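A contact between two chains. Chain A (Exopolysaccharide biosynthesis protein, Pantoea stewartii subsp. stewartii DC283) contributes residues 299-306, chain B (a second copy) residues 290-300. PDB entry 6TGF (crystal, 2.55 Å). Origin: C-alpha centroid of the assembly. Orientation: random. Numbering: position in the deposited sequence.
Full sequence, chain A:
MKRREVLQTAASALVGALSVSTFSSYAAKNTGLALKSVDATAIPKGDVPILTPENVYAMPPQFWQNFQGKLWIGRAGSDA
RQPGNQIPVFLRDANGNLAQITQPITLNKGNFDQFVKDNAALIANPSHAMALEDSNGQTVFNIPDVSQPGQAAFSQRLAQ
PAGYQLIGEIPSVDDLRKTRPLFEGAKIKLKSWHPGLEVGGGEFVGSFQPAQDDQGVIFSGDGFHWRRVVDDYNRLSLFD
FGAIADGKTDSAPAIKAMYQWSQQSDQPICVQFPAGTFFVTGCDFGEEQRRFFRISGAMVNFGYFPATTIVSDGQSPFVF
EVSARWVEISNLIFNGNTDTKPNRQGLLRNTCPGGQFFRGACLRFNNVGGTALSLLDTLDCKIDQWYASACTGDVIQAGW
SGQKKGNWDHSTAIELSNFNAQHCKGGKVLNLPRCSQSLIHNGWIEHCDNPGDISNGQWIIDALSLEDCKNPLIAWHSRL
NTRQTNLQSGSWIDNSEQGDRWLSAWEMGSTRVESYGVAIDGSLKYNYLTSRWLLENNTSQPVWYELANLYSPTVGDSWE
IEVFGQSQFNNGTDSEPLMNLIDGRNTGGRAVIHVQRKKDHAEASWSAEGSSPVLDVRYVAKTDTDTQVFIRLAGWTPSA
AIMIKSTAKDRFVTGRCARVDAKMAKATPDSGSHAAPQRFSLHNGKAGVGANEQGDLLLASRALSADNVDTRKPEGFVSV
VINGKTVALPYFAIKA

Chain A, residues 299-306: MVNFGYFP
Chain B 290-300: RRFFRISGAMV

The two stretches, from two copies of one protein, meet through side chains alone and bury 393 Å² between them. Chain B turns a corner at Arg B291 (-84/-55), then runs as a strand through to Ser B296, with loop beyond it. Chain A has no regular secondary structure (Asn A301 -82/55, Phe A302 -95/106, Phe A305 -114/105), and Phe A302 N donates to Val A300 O (2.9 Å). The register runs antiparallel, with CA atoms 10.0 Å apart for Phe A305 and Phe B292, 8.6 Å for Phe A302 and Arg B294, and 8.3 Å for Asn A301 and Met B299; no backbone hydrogen bond links the chains.

At the corner, Arg B291 (chi1 m, chi2 -104°) sends its NH2 to 3.9 Å from CZ of Phe A305. Phe B292 (-121/140, chi1 -105°, chi2 60°) starts sideways, but its ring reaches across: its CZ lies 3.5 Å from CD1 of Phe A305 (m, chi2 82°) and 4.5 Å from CB of Tyr A304 (m). The two phenylalanine rings are inclined at 68° with centroids 5.7 Å apart, an apolar contact.

Phe B293 and Ile B295 are out of reach, consistent with alternation along the strand, whereas Arg B294 (-106/141) points toward chain A. Its extended ttt side chain, with chi4 -78°, provides the polar anchor: NH2 donates to OD1 of Asn A301 at 2.8 Å and 169°, and NE adds a weak bond to OD1 at 3.4 Å. Asn A301 (p, chi2 -20°) thus offers its carbonyl oxygen to the guanidinium edge, while Arg B294 CD lies 3.4 Å from CE1 of Phe A302 (m, chi2 -43°), at the ring edge.

Ser B296 (t) places OG 3.5 Å from ND2 of Asn A301. In the loop beyond the strand, Met B299 (mtm) brings SD to 3.4 Å from Asn A301 OD1 and 4.4 Å from CG1 of Val A300 (t), closing the contact.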

ATOM      1  N   MET A 299      16.074  -3.416 -13.828  1.00 57.13           N
ATOM      2  CA  MET A 299      15.546  -2.485 -12.792  1.00 58.85           C
ATOM      3  C   MET A 299      15.114  -1.172 -13.458  1.00 59.84           C
ATOM      4  O   MET A 299      15.894  -0.198 -13.422  1.00 59.62           O
ATOM      5  CB  MET A 299      16.600  -2.200 -11.715  1.00 59.58           C
ATOM      6  CG  MET A 299      16.943  -3.413 -10.865  1.00 59.83           C
ATOM      7  SD  MET A 299      18.298  -3.100  -9.697  1.00 60.93           S
ATOM      8  CE  MET A 299      19.670  -2.849 -10.823  1.00 60.64           C
ATOM      9  N   VAL A 300      13.921  -1.170 -14.059  1.00 60.99           N
ATOM     10  CA  VAL A 300      13.241   0.027 -14.642  1.00 61.87           C
ATOM     11  C   VAL A 300      11.819   0.075 -14.069  1.00 62.77           C
ATOM     12  O   VAL A 300      11.294  -1.000 -13.712  1.00 63.18           O
ATOM     13  CB  VAL A 300      13.227  -0.013 -16.183  1.00 61.93           C
ATOM     14  CG1 VAL A 300      13.067   1.377 -16.781  1.00 62.11           C
ATOM     15  CG2 VAL A 300      14.464  -0.690 -16.751  1.00 61.91           C
ATOM     16  N   ASN A 301      11.219   1.268 -13.996  1.00 63.40           N
ATOM     17  CA  ASN A 301       9.903   1.508 -13.340  1.00 63.45           C
ATOM     18  C   ASN A 301       8.760   1.133 -14.295  1.00 63.84           C
ATOM     19  O   ASN A 301       7.880   1.986 -14.528  1.00 64.93           O
ATOM     20  CB  ASN A 301       9.780   2.951 -12.836  1.00 63.70           C
ATOM     21  CG  ASN A 301       9.891   3.991 -13.934  1.00 63.97           C
ATOM     22  OD1 ASN A 301      10.412   3.714 -15.012  1.00 64.00           O
ATOM     23  ND2 ASN A 301       9.408   5.193 -13.666  1.00 64.13           N
ATOM     24  N   PHE A 302       8.763  -0.102 -14.811  1.00 63.59           N
ATOM     25  CA  PHE A 302       7.670  -0.680 -15.639  1.00 63.52           C
ATOM     26  C   PHE A 302       6.733  -1.478 -14.725  1.00 62.40           C
ATOM     27  O   PHE A 302       7.116  -2.582 -14.284  1.00 62.27           O
ATOM     28  CB  PHE A 302       8.221  -1.569 -16.759  1.00 64.26           C
ATOM     29  CG  PHE A 302       9.252  -0.928 -17.656  1.00 64.92           C
ATOM     30  CD1 PHE A 302       9.089   0.366 -18.129  1.00 65.49           C
ATOM     31  CD2 PHE A 302      10.378  -1.636 -18.050  1.00 64.94           C
ATOM     32  CE1 PHE A 302      10.041   0.942 -18.958  1.00 65.97           C
ATOM     33  CE2 PHE A 302      11.325  -1.059 -18.883  1.00 65.26           C
ATOM     34  CZ  PHE A 302      11.155   0.228 -19.335  1.00 65.77           C
ATOM     35  N   GLY A 303       5.550  -0.926 -14.440  1.00 61.03           N
ATOM     36  CA  GLY A 303       4.529  -1.547 -13.574  1.00 59.46           C
ATOM     37  C   GLY A 303       3.916  -2.782 -14.213  1.00 58.26           C
ATOM     38  O   GLY A 303       3.735  -3.791 -13.496  1.00 58.03           O
ATOM     39  N   TYR A 304       3.615  -2.712 -15.514  1.00 56.65           N
ATOM     40  CA  TYR A 304       2.881  -3.756 -16.278  1.00 55.02           C
ATOM     41  C   TYR A 304       3.849  -4.845 -16.754  1.00 53.01           C
ATOM     42  O   TYR A 304       3.777  -5.977 -16.229  1.00 52.81           O
ATOM     43  CB  TYR A 304       2.137  -3.141 -17.468  1.00 55.54           C
ATOM     44  CG  TYR A 304       1.165  -2.045 -17.117  1.00 55.67           C
ATOM     45  CD1 TYR A 304       0.019  -2.312 -16.384  1.00 55.67           C
ATOM     46  CD2 TYR A 304       1.384  -0.740 -17.528  1.00 55.92           C
ATOM     47  CE1 TYR A 304      -0.881  -1.309 -16.062  1.00 55.89           C
ATOM     48  CE2 TYR A 304       0.495   0.275 -17.215  1.00 56.13           C
ATOM     49  CZ  TYR A 304      -0.642  -0.011 -16.479  1.00 56.05           C
ATOM     50  OH  TYR A 304      -1.525   0.982 -16.169  1.00 56.20           O
ATOM     51  N   PHE A 305       4.720  -4.511 -17.713  1.00 50.60           N
ATOM     52  CA  PHE A 305       5.558  -5.472 -18.478  1.00 48.88           C
ATOM     53  C   PHE A 305       7.032  -5.257 -18.146  1.00 46.62           C
ATOM     54  O   PHE A 305       7.632  -4.281 -18.590  1.00 46.53           O
ATOM     55  CB  PHE A 305       5.285  -5.332 -19.977  1.00 49.48           C
ATOM     56  CG  PHE A 305       3.907  -5.784 -20.391  1.00 50.10           C
ATOM     57  CD1 PHE A 305       2.812  -4.946 -20.251  1.00 50.51           C
ATOM     58  CD2 PHE A 305       3.700  -7.054 -20.905  1.00 50.46           C
ATOM     59  CE1 PHE A 305       1.544  -5.362 -20.622  1.00 50.84           C
ATOM     60  CE2 PHE A 305       2.430  -7.470 -21.278  1.00 50.83           C
ATOM     61  CZ  PHE A 305       1.354  -6.624 -21.136  1.00 51.01           C
ATOM     62  N   PRO A 306       7.649  -6.151 -17.338  1.00 44.03           N
ATOM     63  CA  PRO A 306       9.099  -6.148 -17.144  1.00 42.90           C
ATOM     64  C   PRO A 306       9.880  -6.288 -18.461  1.00 41.82           C
ATOM     65  O   PRO A 306       9.382  -6.918 -19.379  1.00 41.87           O
ATOM     66  CB  PRO A 306       9.350  -7.369 -16.246  1.00 42.86           C
ATOM     67  CG  PRO A 306       8.036  -7.589 -15.530  1.00 42.97           C
ATOM     68  CD  PRO A 306       6.977  -7.181 -16.532  1.00 43.44           C
TER
ATOM     69  N   ARG B 290      -2.301   2.584 -30.188  1.00 59.48           N
ATOM     70  CA  ARG B 290      -1.020   1.896 -29.872  1.00 58.76           C
ATOM     71  C   ARG B 290      -1.187   1.051 -28.604  1.00 57.90           C
ATOM     72  O   ARG B 290      -2.257   1.132 -27.973  1.00 57.45           O
ATOM     73  CB  ARG B 290       0.102   2.926 -29.718  1.00 58.36           C
ATOM     74  CG  ARG B 290       0.401   3.697 -30.994  1.00 58.61           C
ATOM     75  CD  ARG B 290       1.555   4.653 -30.790  1.00 58.81           C
ATOM     76  NE  ARG B 290       1.762   5.562 -31.908  1.00 59.11           N
ATOM     77  CZ  ARG B 290       1.033   6.647 -32.157  1.00 59.21           C
ATOM     78  NH1 ARG B 290       0.017   6.972 -31.375  1.00 59.15           N
ATOM     79  NH2 ARG B 290       1.319   7.402 -33.203  1.00 59.32           N
ATOM     80  N   ARG B 291      -0.166   0.258 -28.268  1.00 57.42           N
ATOM     81  CA  ARG B 291      -0.131  -0.609 -27.058  1.00 57.09           C
ATOM     82  C   ARG B 291       0.332   0.225 -25.857  1.00 55.66           C
ATOM     83  O   ARG B 291      -0.400   0.264 -24.849  1.00 55.45           O
ATOM     84  CB  ARG B 291       0.803  -1.805 -27.269  1.00 57.76           C
ATOM     85  CG  ARG B 291       0.229  -2.917 -28.138  1.00 58.86           C
ATOM     86  CD  ARG B 291      -0.239  -4.147 -27.376  1.00 59.59           C
ATOM     87  NE  ARG B 291       0.778  -4.729 -26.505  1.00 60.03           N
ATOM     88  CZ  ARG B 291       0.639  -5.864 -25.821  1.00 60.71           C
ATOM     89  NH1 ARG B 291      -0.482  -6.564 -25.901  1.00 61.16           N
ATOM     90  NH2 ARG B 291       1.624  -6.301 -25.056  1.00 60.68           N
ATOM     91  N   PHE B 292       1.493   0.874 -25.980  1.00 54.20           N
ATOM     92  CA  PHE B 292       2.242   1.511 -24.865  1.00 53.23           C
ATOM     93  C   PHE B 292       2.432   3.012 -25.110  1.00 51.78           C
ATOM     94  O   PHE B 292       2.716   3.421 -26.255  1.00 51.84           O
ATOM     95  CB  PHE B 292       3.611   0.847 -24.698  1.00 54.00           C
ATOM     96  CG  PHE B 292       3.730  -0.077 -23.513  1.00 54.86           C
ATOM     97  CD1 PHE B 292       2.911  -1.190 -23.388  1.00 55.48           C
ATOM     98  CD2 PHE B 292       4.675   0.161 -22.527  1.00 55.18           C
ATOM     99  CE1 PHE B 292       3.031  -2.040 -22.298  1.00 55.78           C
ATOM    100  CE2 PHE B 292       4.794  -0.690 -21.439  1.00 55.57           C
ATOM    101  CZ  PHE B 292       3.972  -1.787 -21.327  1.00 55.76           C
ATOM    102  N   PHE B 293       2.282   3.799 -24.041  1.00 49.95           N
ATOM    103  CA  PHE B 293       2.839   5.170 -23.896  1.00 48.50           C
ATOM    104  C   PHE B 293       3.363   5.338 -22.467  1.00 47.27           C
ATOM    105  O   PHE B 293       2.547   5.461 -21.537  1.00 46.90           O
ATOM    106  CB  PHE B 293       1.804   6.252 -24.216  1.00 48.32           C
ATOM    107  CG  PHE B 293       2.372   7.649 -24.202  1.00 48.11           C
ATOM    108  CD1 PHE B 293       2.469   8.372 -23.022  1.00 47.93           C
ATOM    109  CD2 PHE B 293       2.836   8.234 -25.368  1.00 47.99           C
ATOM    110  CE1 PHE B 293       3.005   9.652 -23.015  1.00 47.79           C
ATOM    111  CE2 PHE B 293       3.371   9.512 -25.361  1.00 47.88           C
ATOM    112  CZ  PHE B 293       3.453  10.221 -24.185  1.00 47.87           C
ATOM    113  N   ARG B 294       4.687   5.327 -22.304  1.00 46.17           N
ATOM    114  CA  ARG B 294       5.371   5.646 -21.025  1.00 45.38           C
ATOM    115  C   ARG B 294       6.015   7.031 -21.155  1.00 44.67           C
ATOM    116  O   ARG B 294       6.534   7.348 -22.239  1.00 44.35           O
ATOM    117  CB  ARG B 294       6.405   4.572 -20.674  1.00 45.49           C
ATOM    118  CG  ARG B 294       7.249   4.897 -19.451  1.00 45.53           C
ATOM    119  CD  ARG B 294       8.377   3.905 -19.258  1.00 45.79           C
ATOM    120  NE  ARG B 294       9.256   4.265 -18.151  1.00 45.94           N
ATOM    121  CZ  ARG B 294      10.207   5.197 -18.190  1.00 45.88           C
ATOM    122  NH1 ARG B 294      10.423   5.901 -19.290  1.00 45.95           N
ATOM    123  NH2 ARG B 294      10.944   5.428 -17.116  1.00 46.10           N
ATOM    124  N   ILE B 295       5.957   7.824 -20.085  1.00 44.18           N
ATOM    125  CA  ILE B 295       6.646   9.142 -19.980  1.00 44.06           C
ATOM    126  C   ILE B 295       7.027   9.355 -18.511  1.00 44.03           C
ATOM    127  O   ILE B 295       6.151   9.180 -17.642  1.00 44.18           O
ATOM    128  CB  ILE B 295       5.769  10.269 -20.570  1.00 43.97           C
ATOM    129  CG1 ILE B 295       6.556  11.568 -20.754  1.00 43.95           C
ATOM    130  CG2 ILE B 295       4.505  10.491 -19.752  1.00 44.14           C
ATOM    131  CD1 ILE B 295       5.999  12.460 -21.837  1.00 44.10           C
ATOM    132  N   SER B 296       8.300   9.656 -18.243  1.00 43.94           N
ATOM    133  CA  SER B 296       8.873   9.717 -16.874  1.00 43.93           C
ATOM    134  C   SER B 296       9.939  10.814 -16.786  1.00 44.45           C
ATOM    135  O   SER B 296      10.694  10.989 -17.762  1.00 44.15           O
ATOM    136  CB  SER B 296       9.435   8.379 -16.471  1.00 43.80           C
ATOM    137  OG  SER B 296       9.753   8.358 -15.087  1.00 43.74           O
ATOM    138  N   GLY B 297       9.982  11.519 -15.651  1.00 45.33           N
ATOM    139  CA  GLY B 297      11.071  12.443 -15.282  1.00 46.45           C
ATOM    140  C   GLY B 297      12.207  11.706 -14.597  1.00 47.69           C
ATOM    141  O   GLY B 297      12.074  10.484 -14.386  1.00 47.89           O
ATOM    142  N   ALA B 298      13.282  12.425 -14.255  1.00 49.52           N
ATOM    143  CA  ALA B 298      14.533  11.887 -13.666  1.00 51.08           C
ATOM    144  C   ALA B 298      14.212  10.785 -12.650  1.00 52.74           C
ATOM    145  O   ALA B 298      13.605  11.103 -11.607  1.00 52.99           O
ATOM    146  CB  ALA B 298      15.322  13.004 -13.030  1.00 51.19           C
ATOM    147  N   MET B 299      14.606   9.542 -12.950  1.00 54.86           N
ATOM    148  CA  MET B 299      14.371   8.348 -12.093  1.00 56.59           C
ATOM    149  C   MET B 299      15.379   8.347 -10.937  1.00 58.06           C
ATOM    150  O   MET B 299      16.380   7.605 -11.014  1.00 58.37           O
ATOM    151  CB  MET B 299      14.503   7.046 -12.892  1.00 57.05           C
ATOM    152  CG  MET B 299      13.332   6.785 -13.823  1.00 57.30           C
ATOM    153  SD  MET B 299      13.484   5.224 -14.731  1.00 57.86           S
ATOM    154  CE  MET B 299      14.905   5.573 -15.768  1.00 57.59           C
ATOM    155  N   VAL B 300      15.122   9.172  -9.917  1.00 59.77           N
ATOM    156  CA  VAL B 300      15.859   9.196  -8.617  1.00 61.54           C
ATOM    157  C   VAL B 300      14.818   9.367  -7.506  1.00 62.75           C
ATOM    158  O   VAL B 300      13.902  10.195  -7.686  1.00 62.84           O
ATOM    159  CB  VAL B 300      16.923  10.312  -8.573  1.00 61.87           C
ATOM    160  CG1 VAL B 300      17.922  10.091  -7.446  1.00 62.27           C
ATOM    161  CG2 VAL B 300      17.648  10.475  -9.900  1.00 61.70           C
TER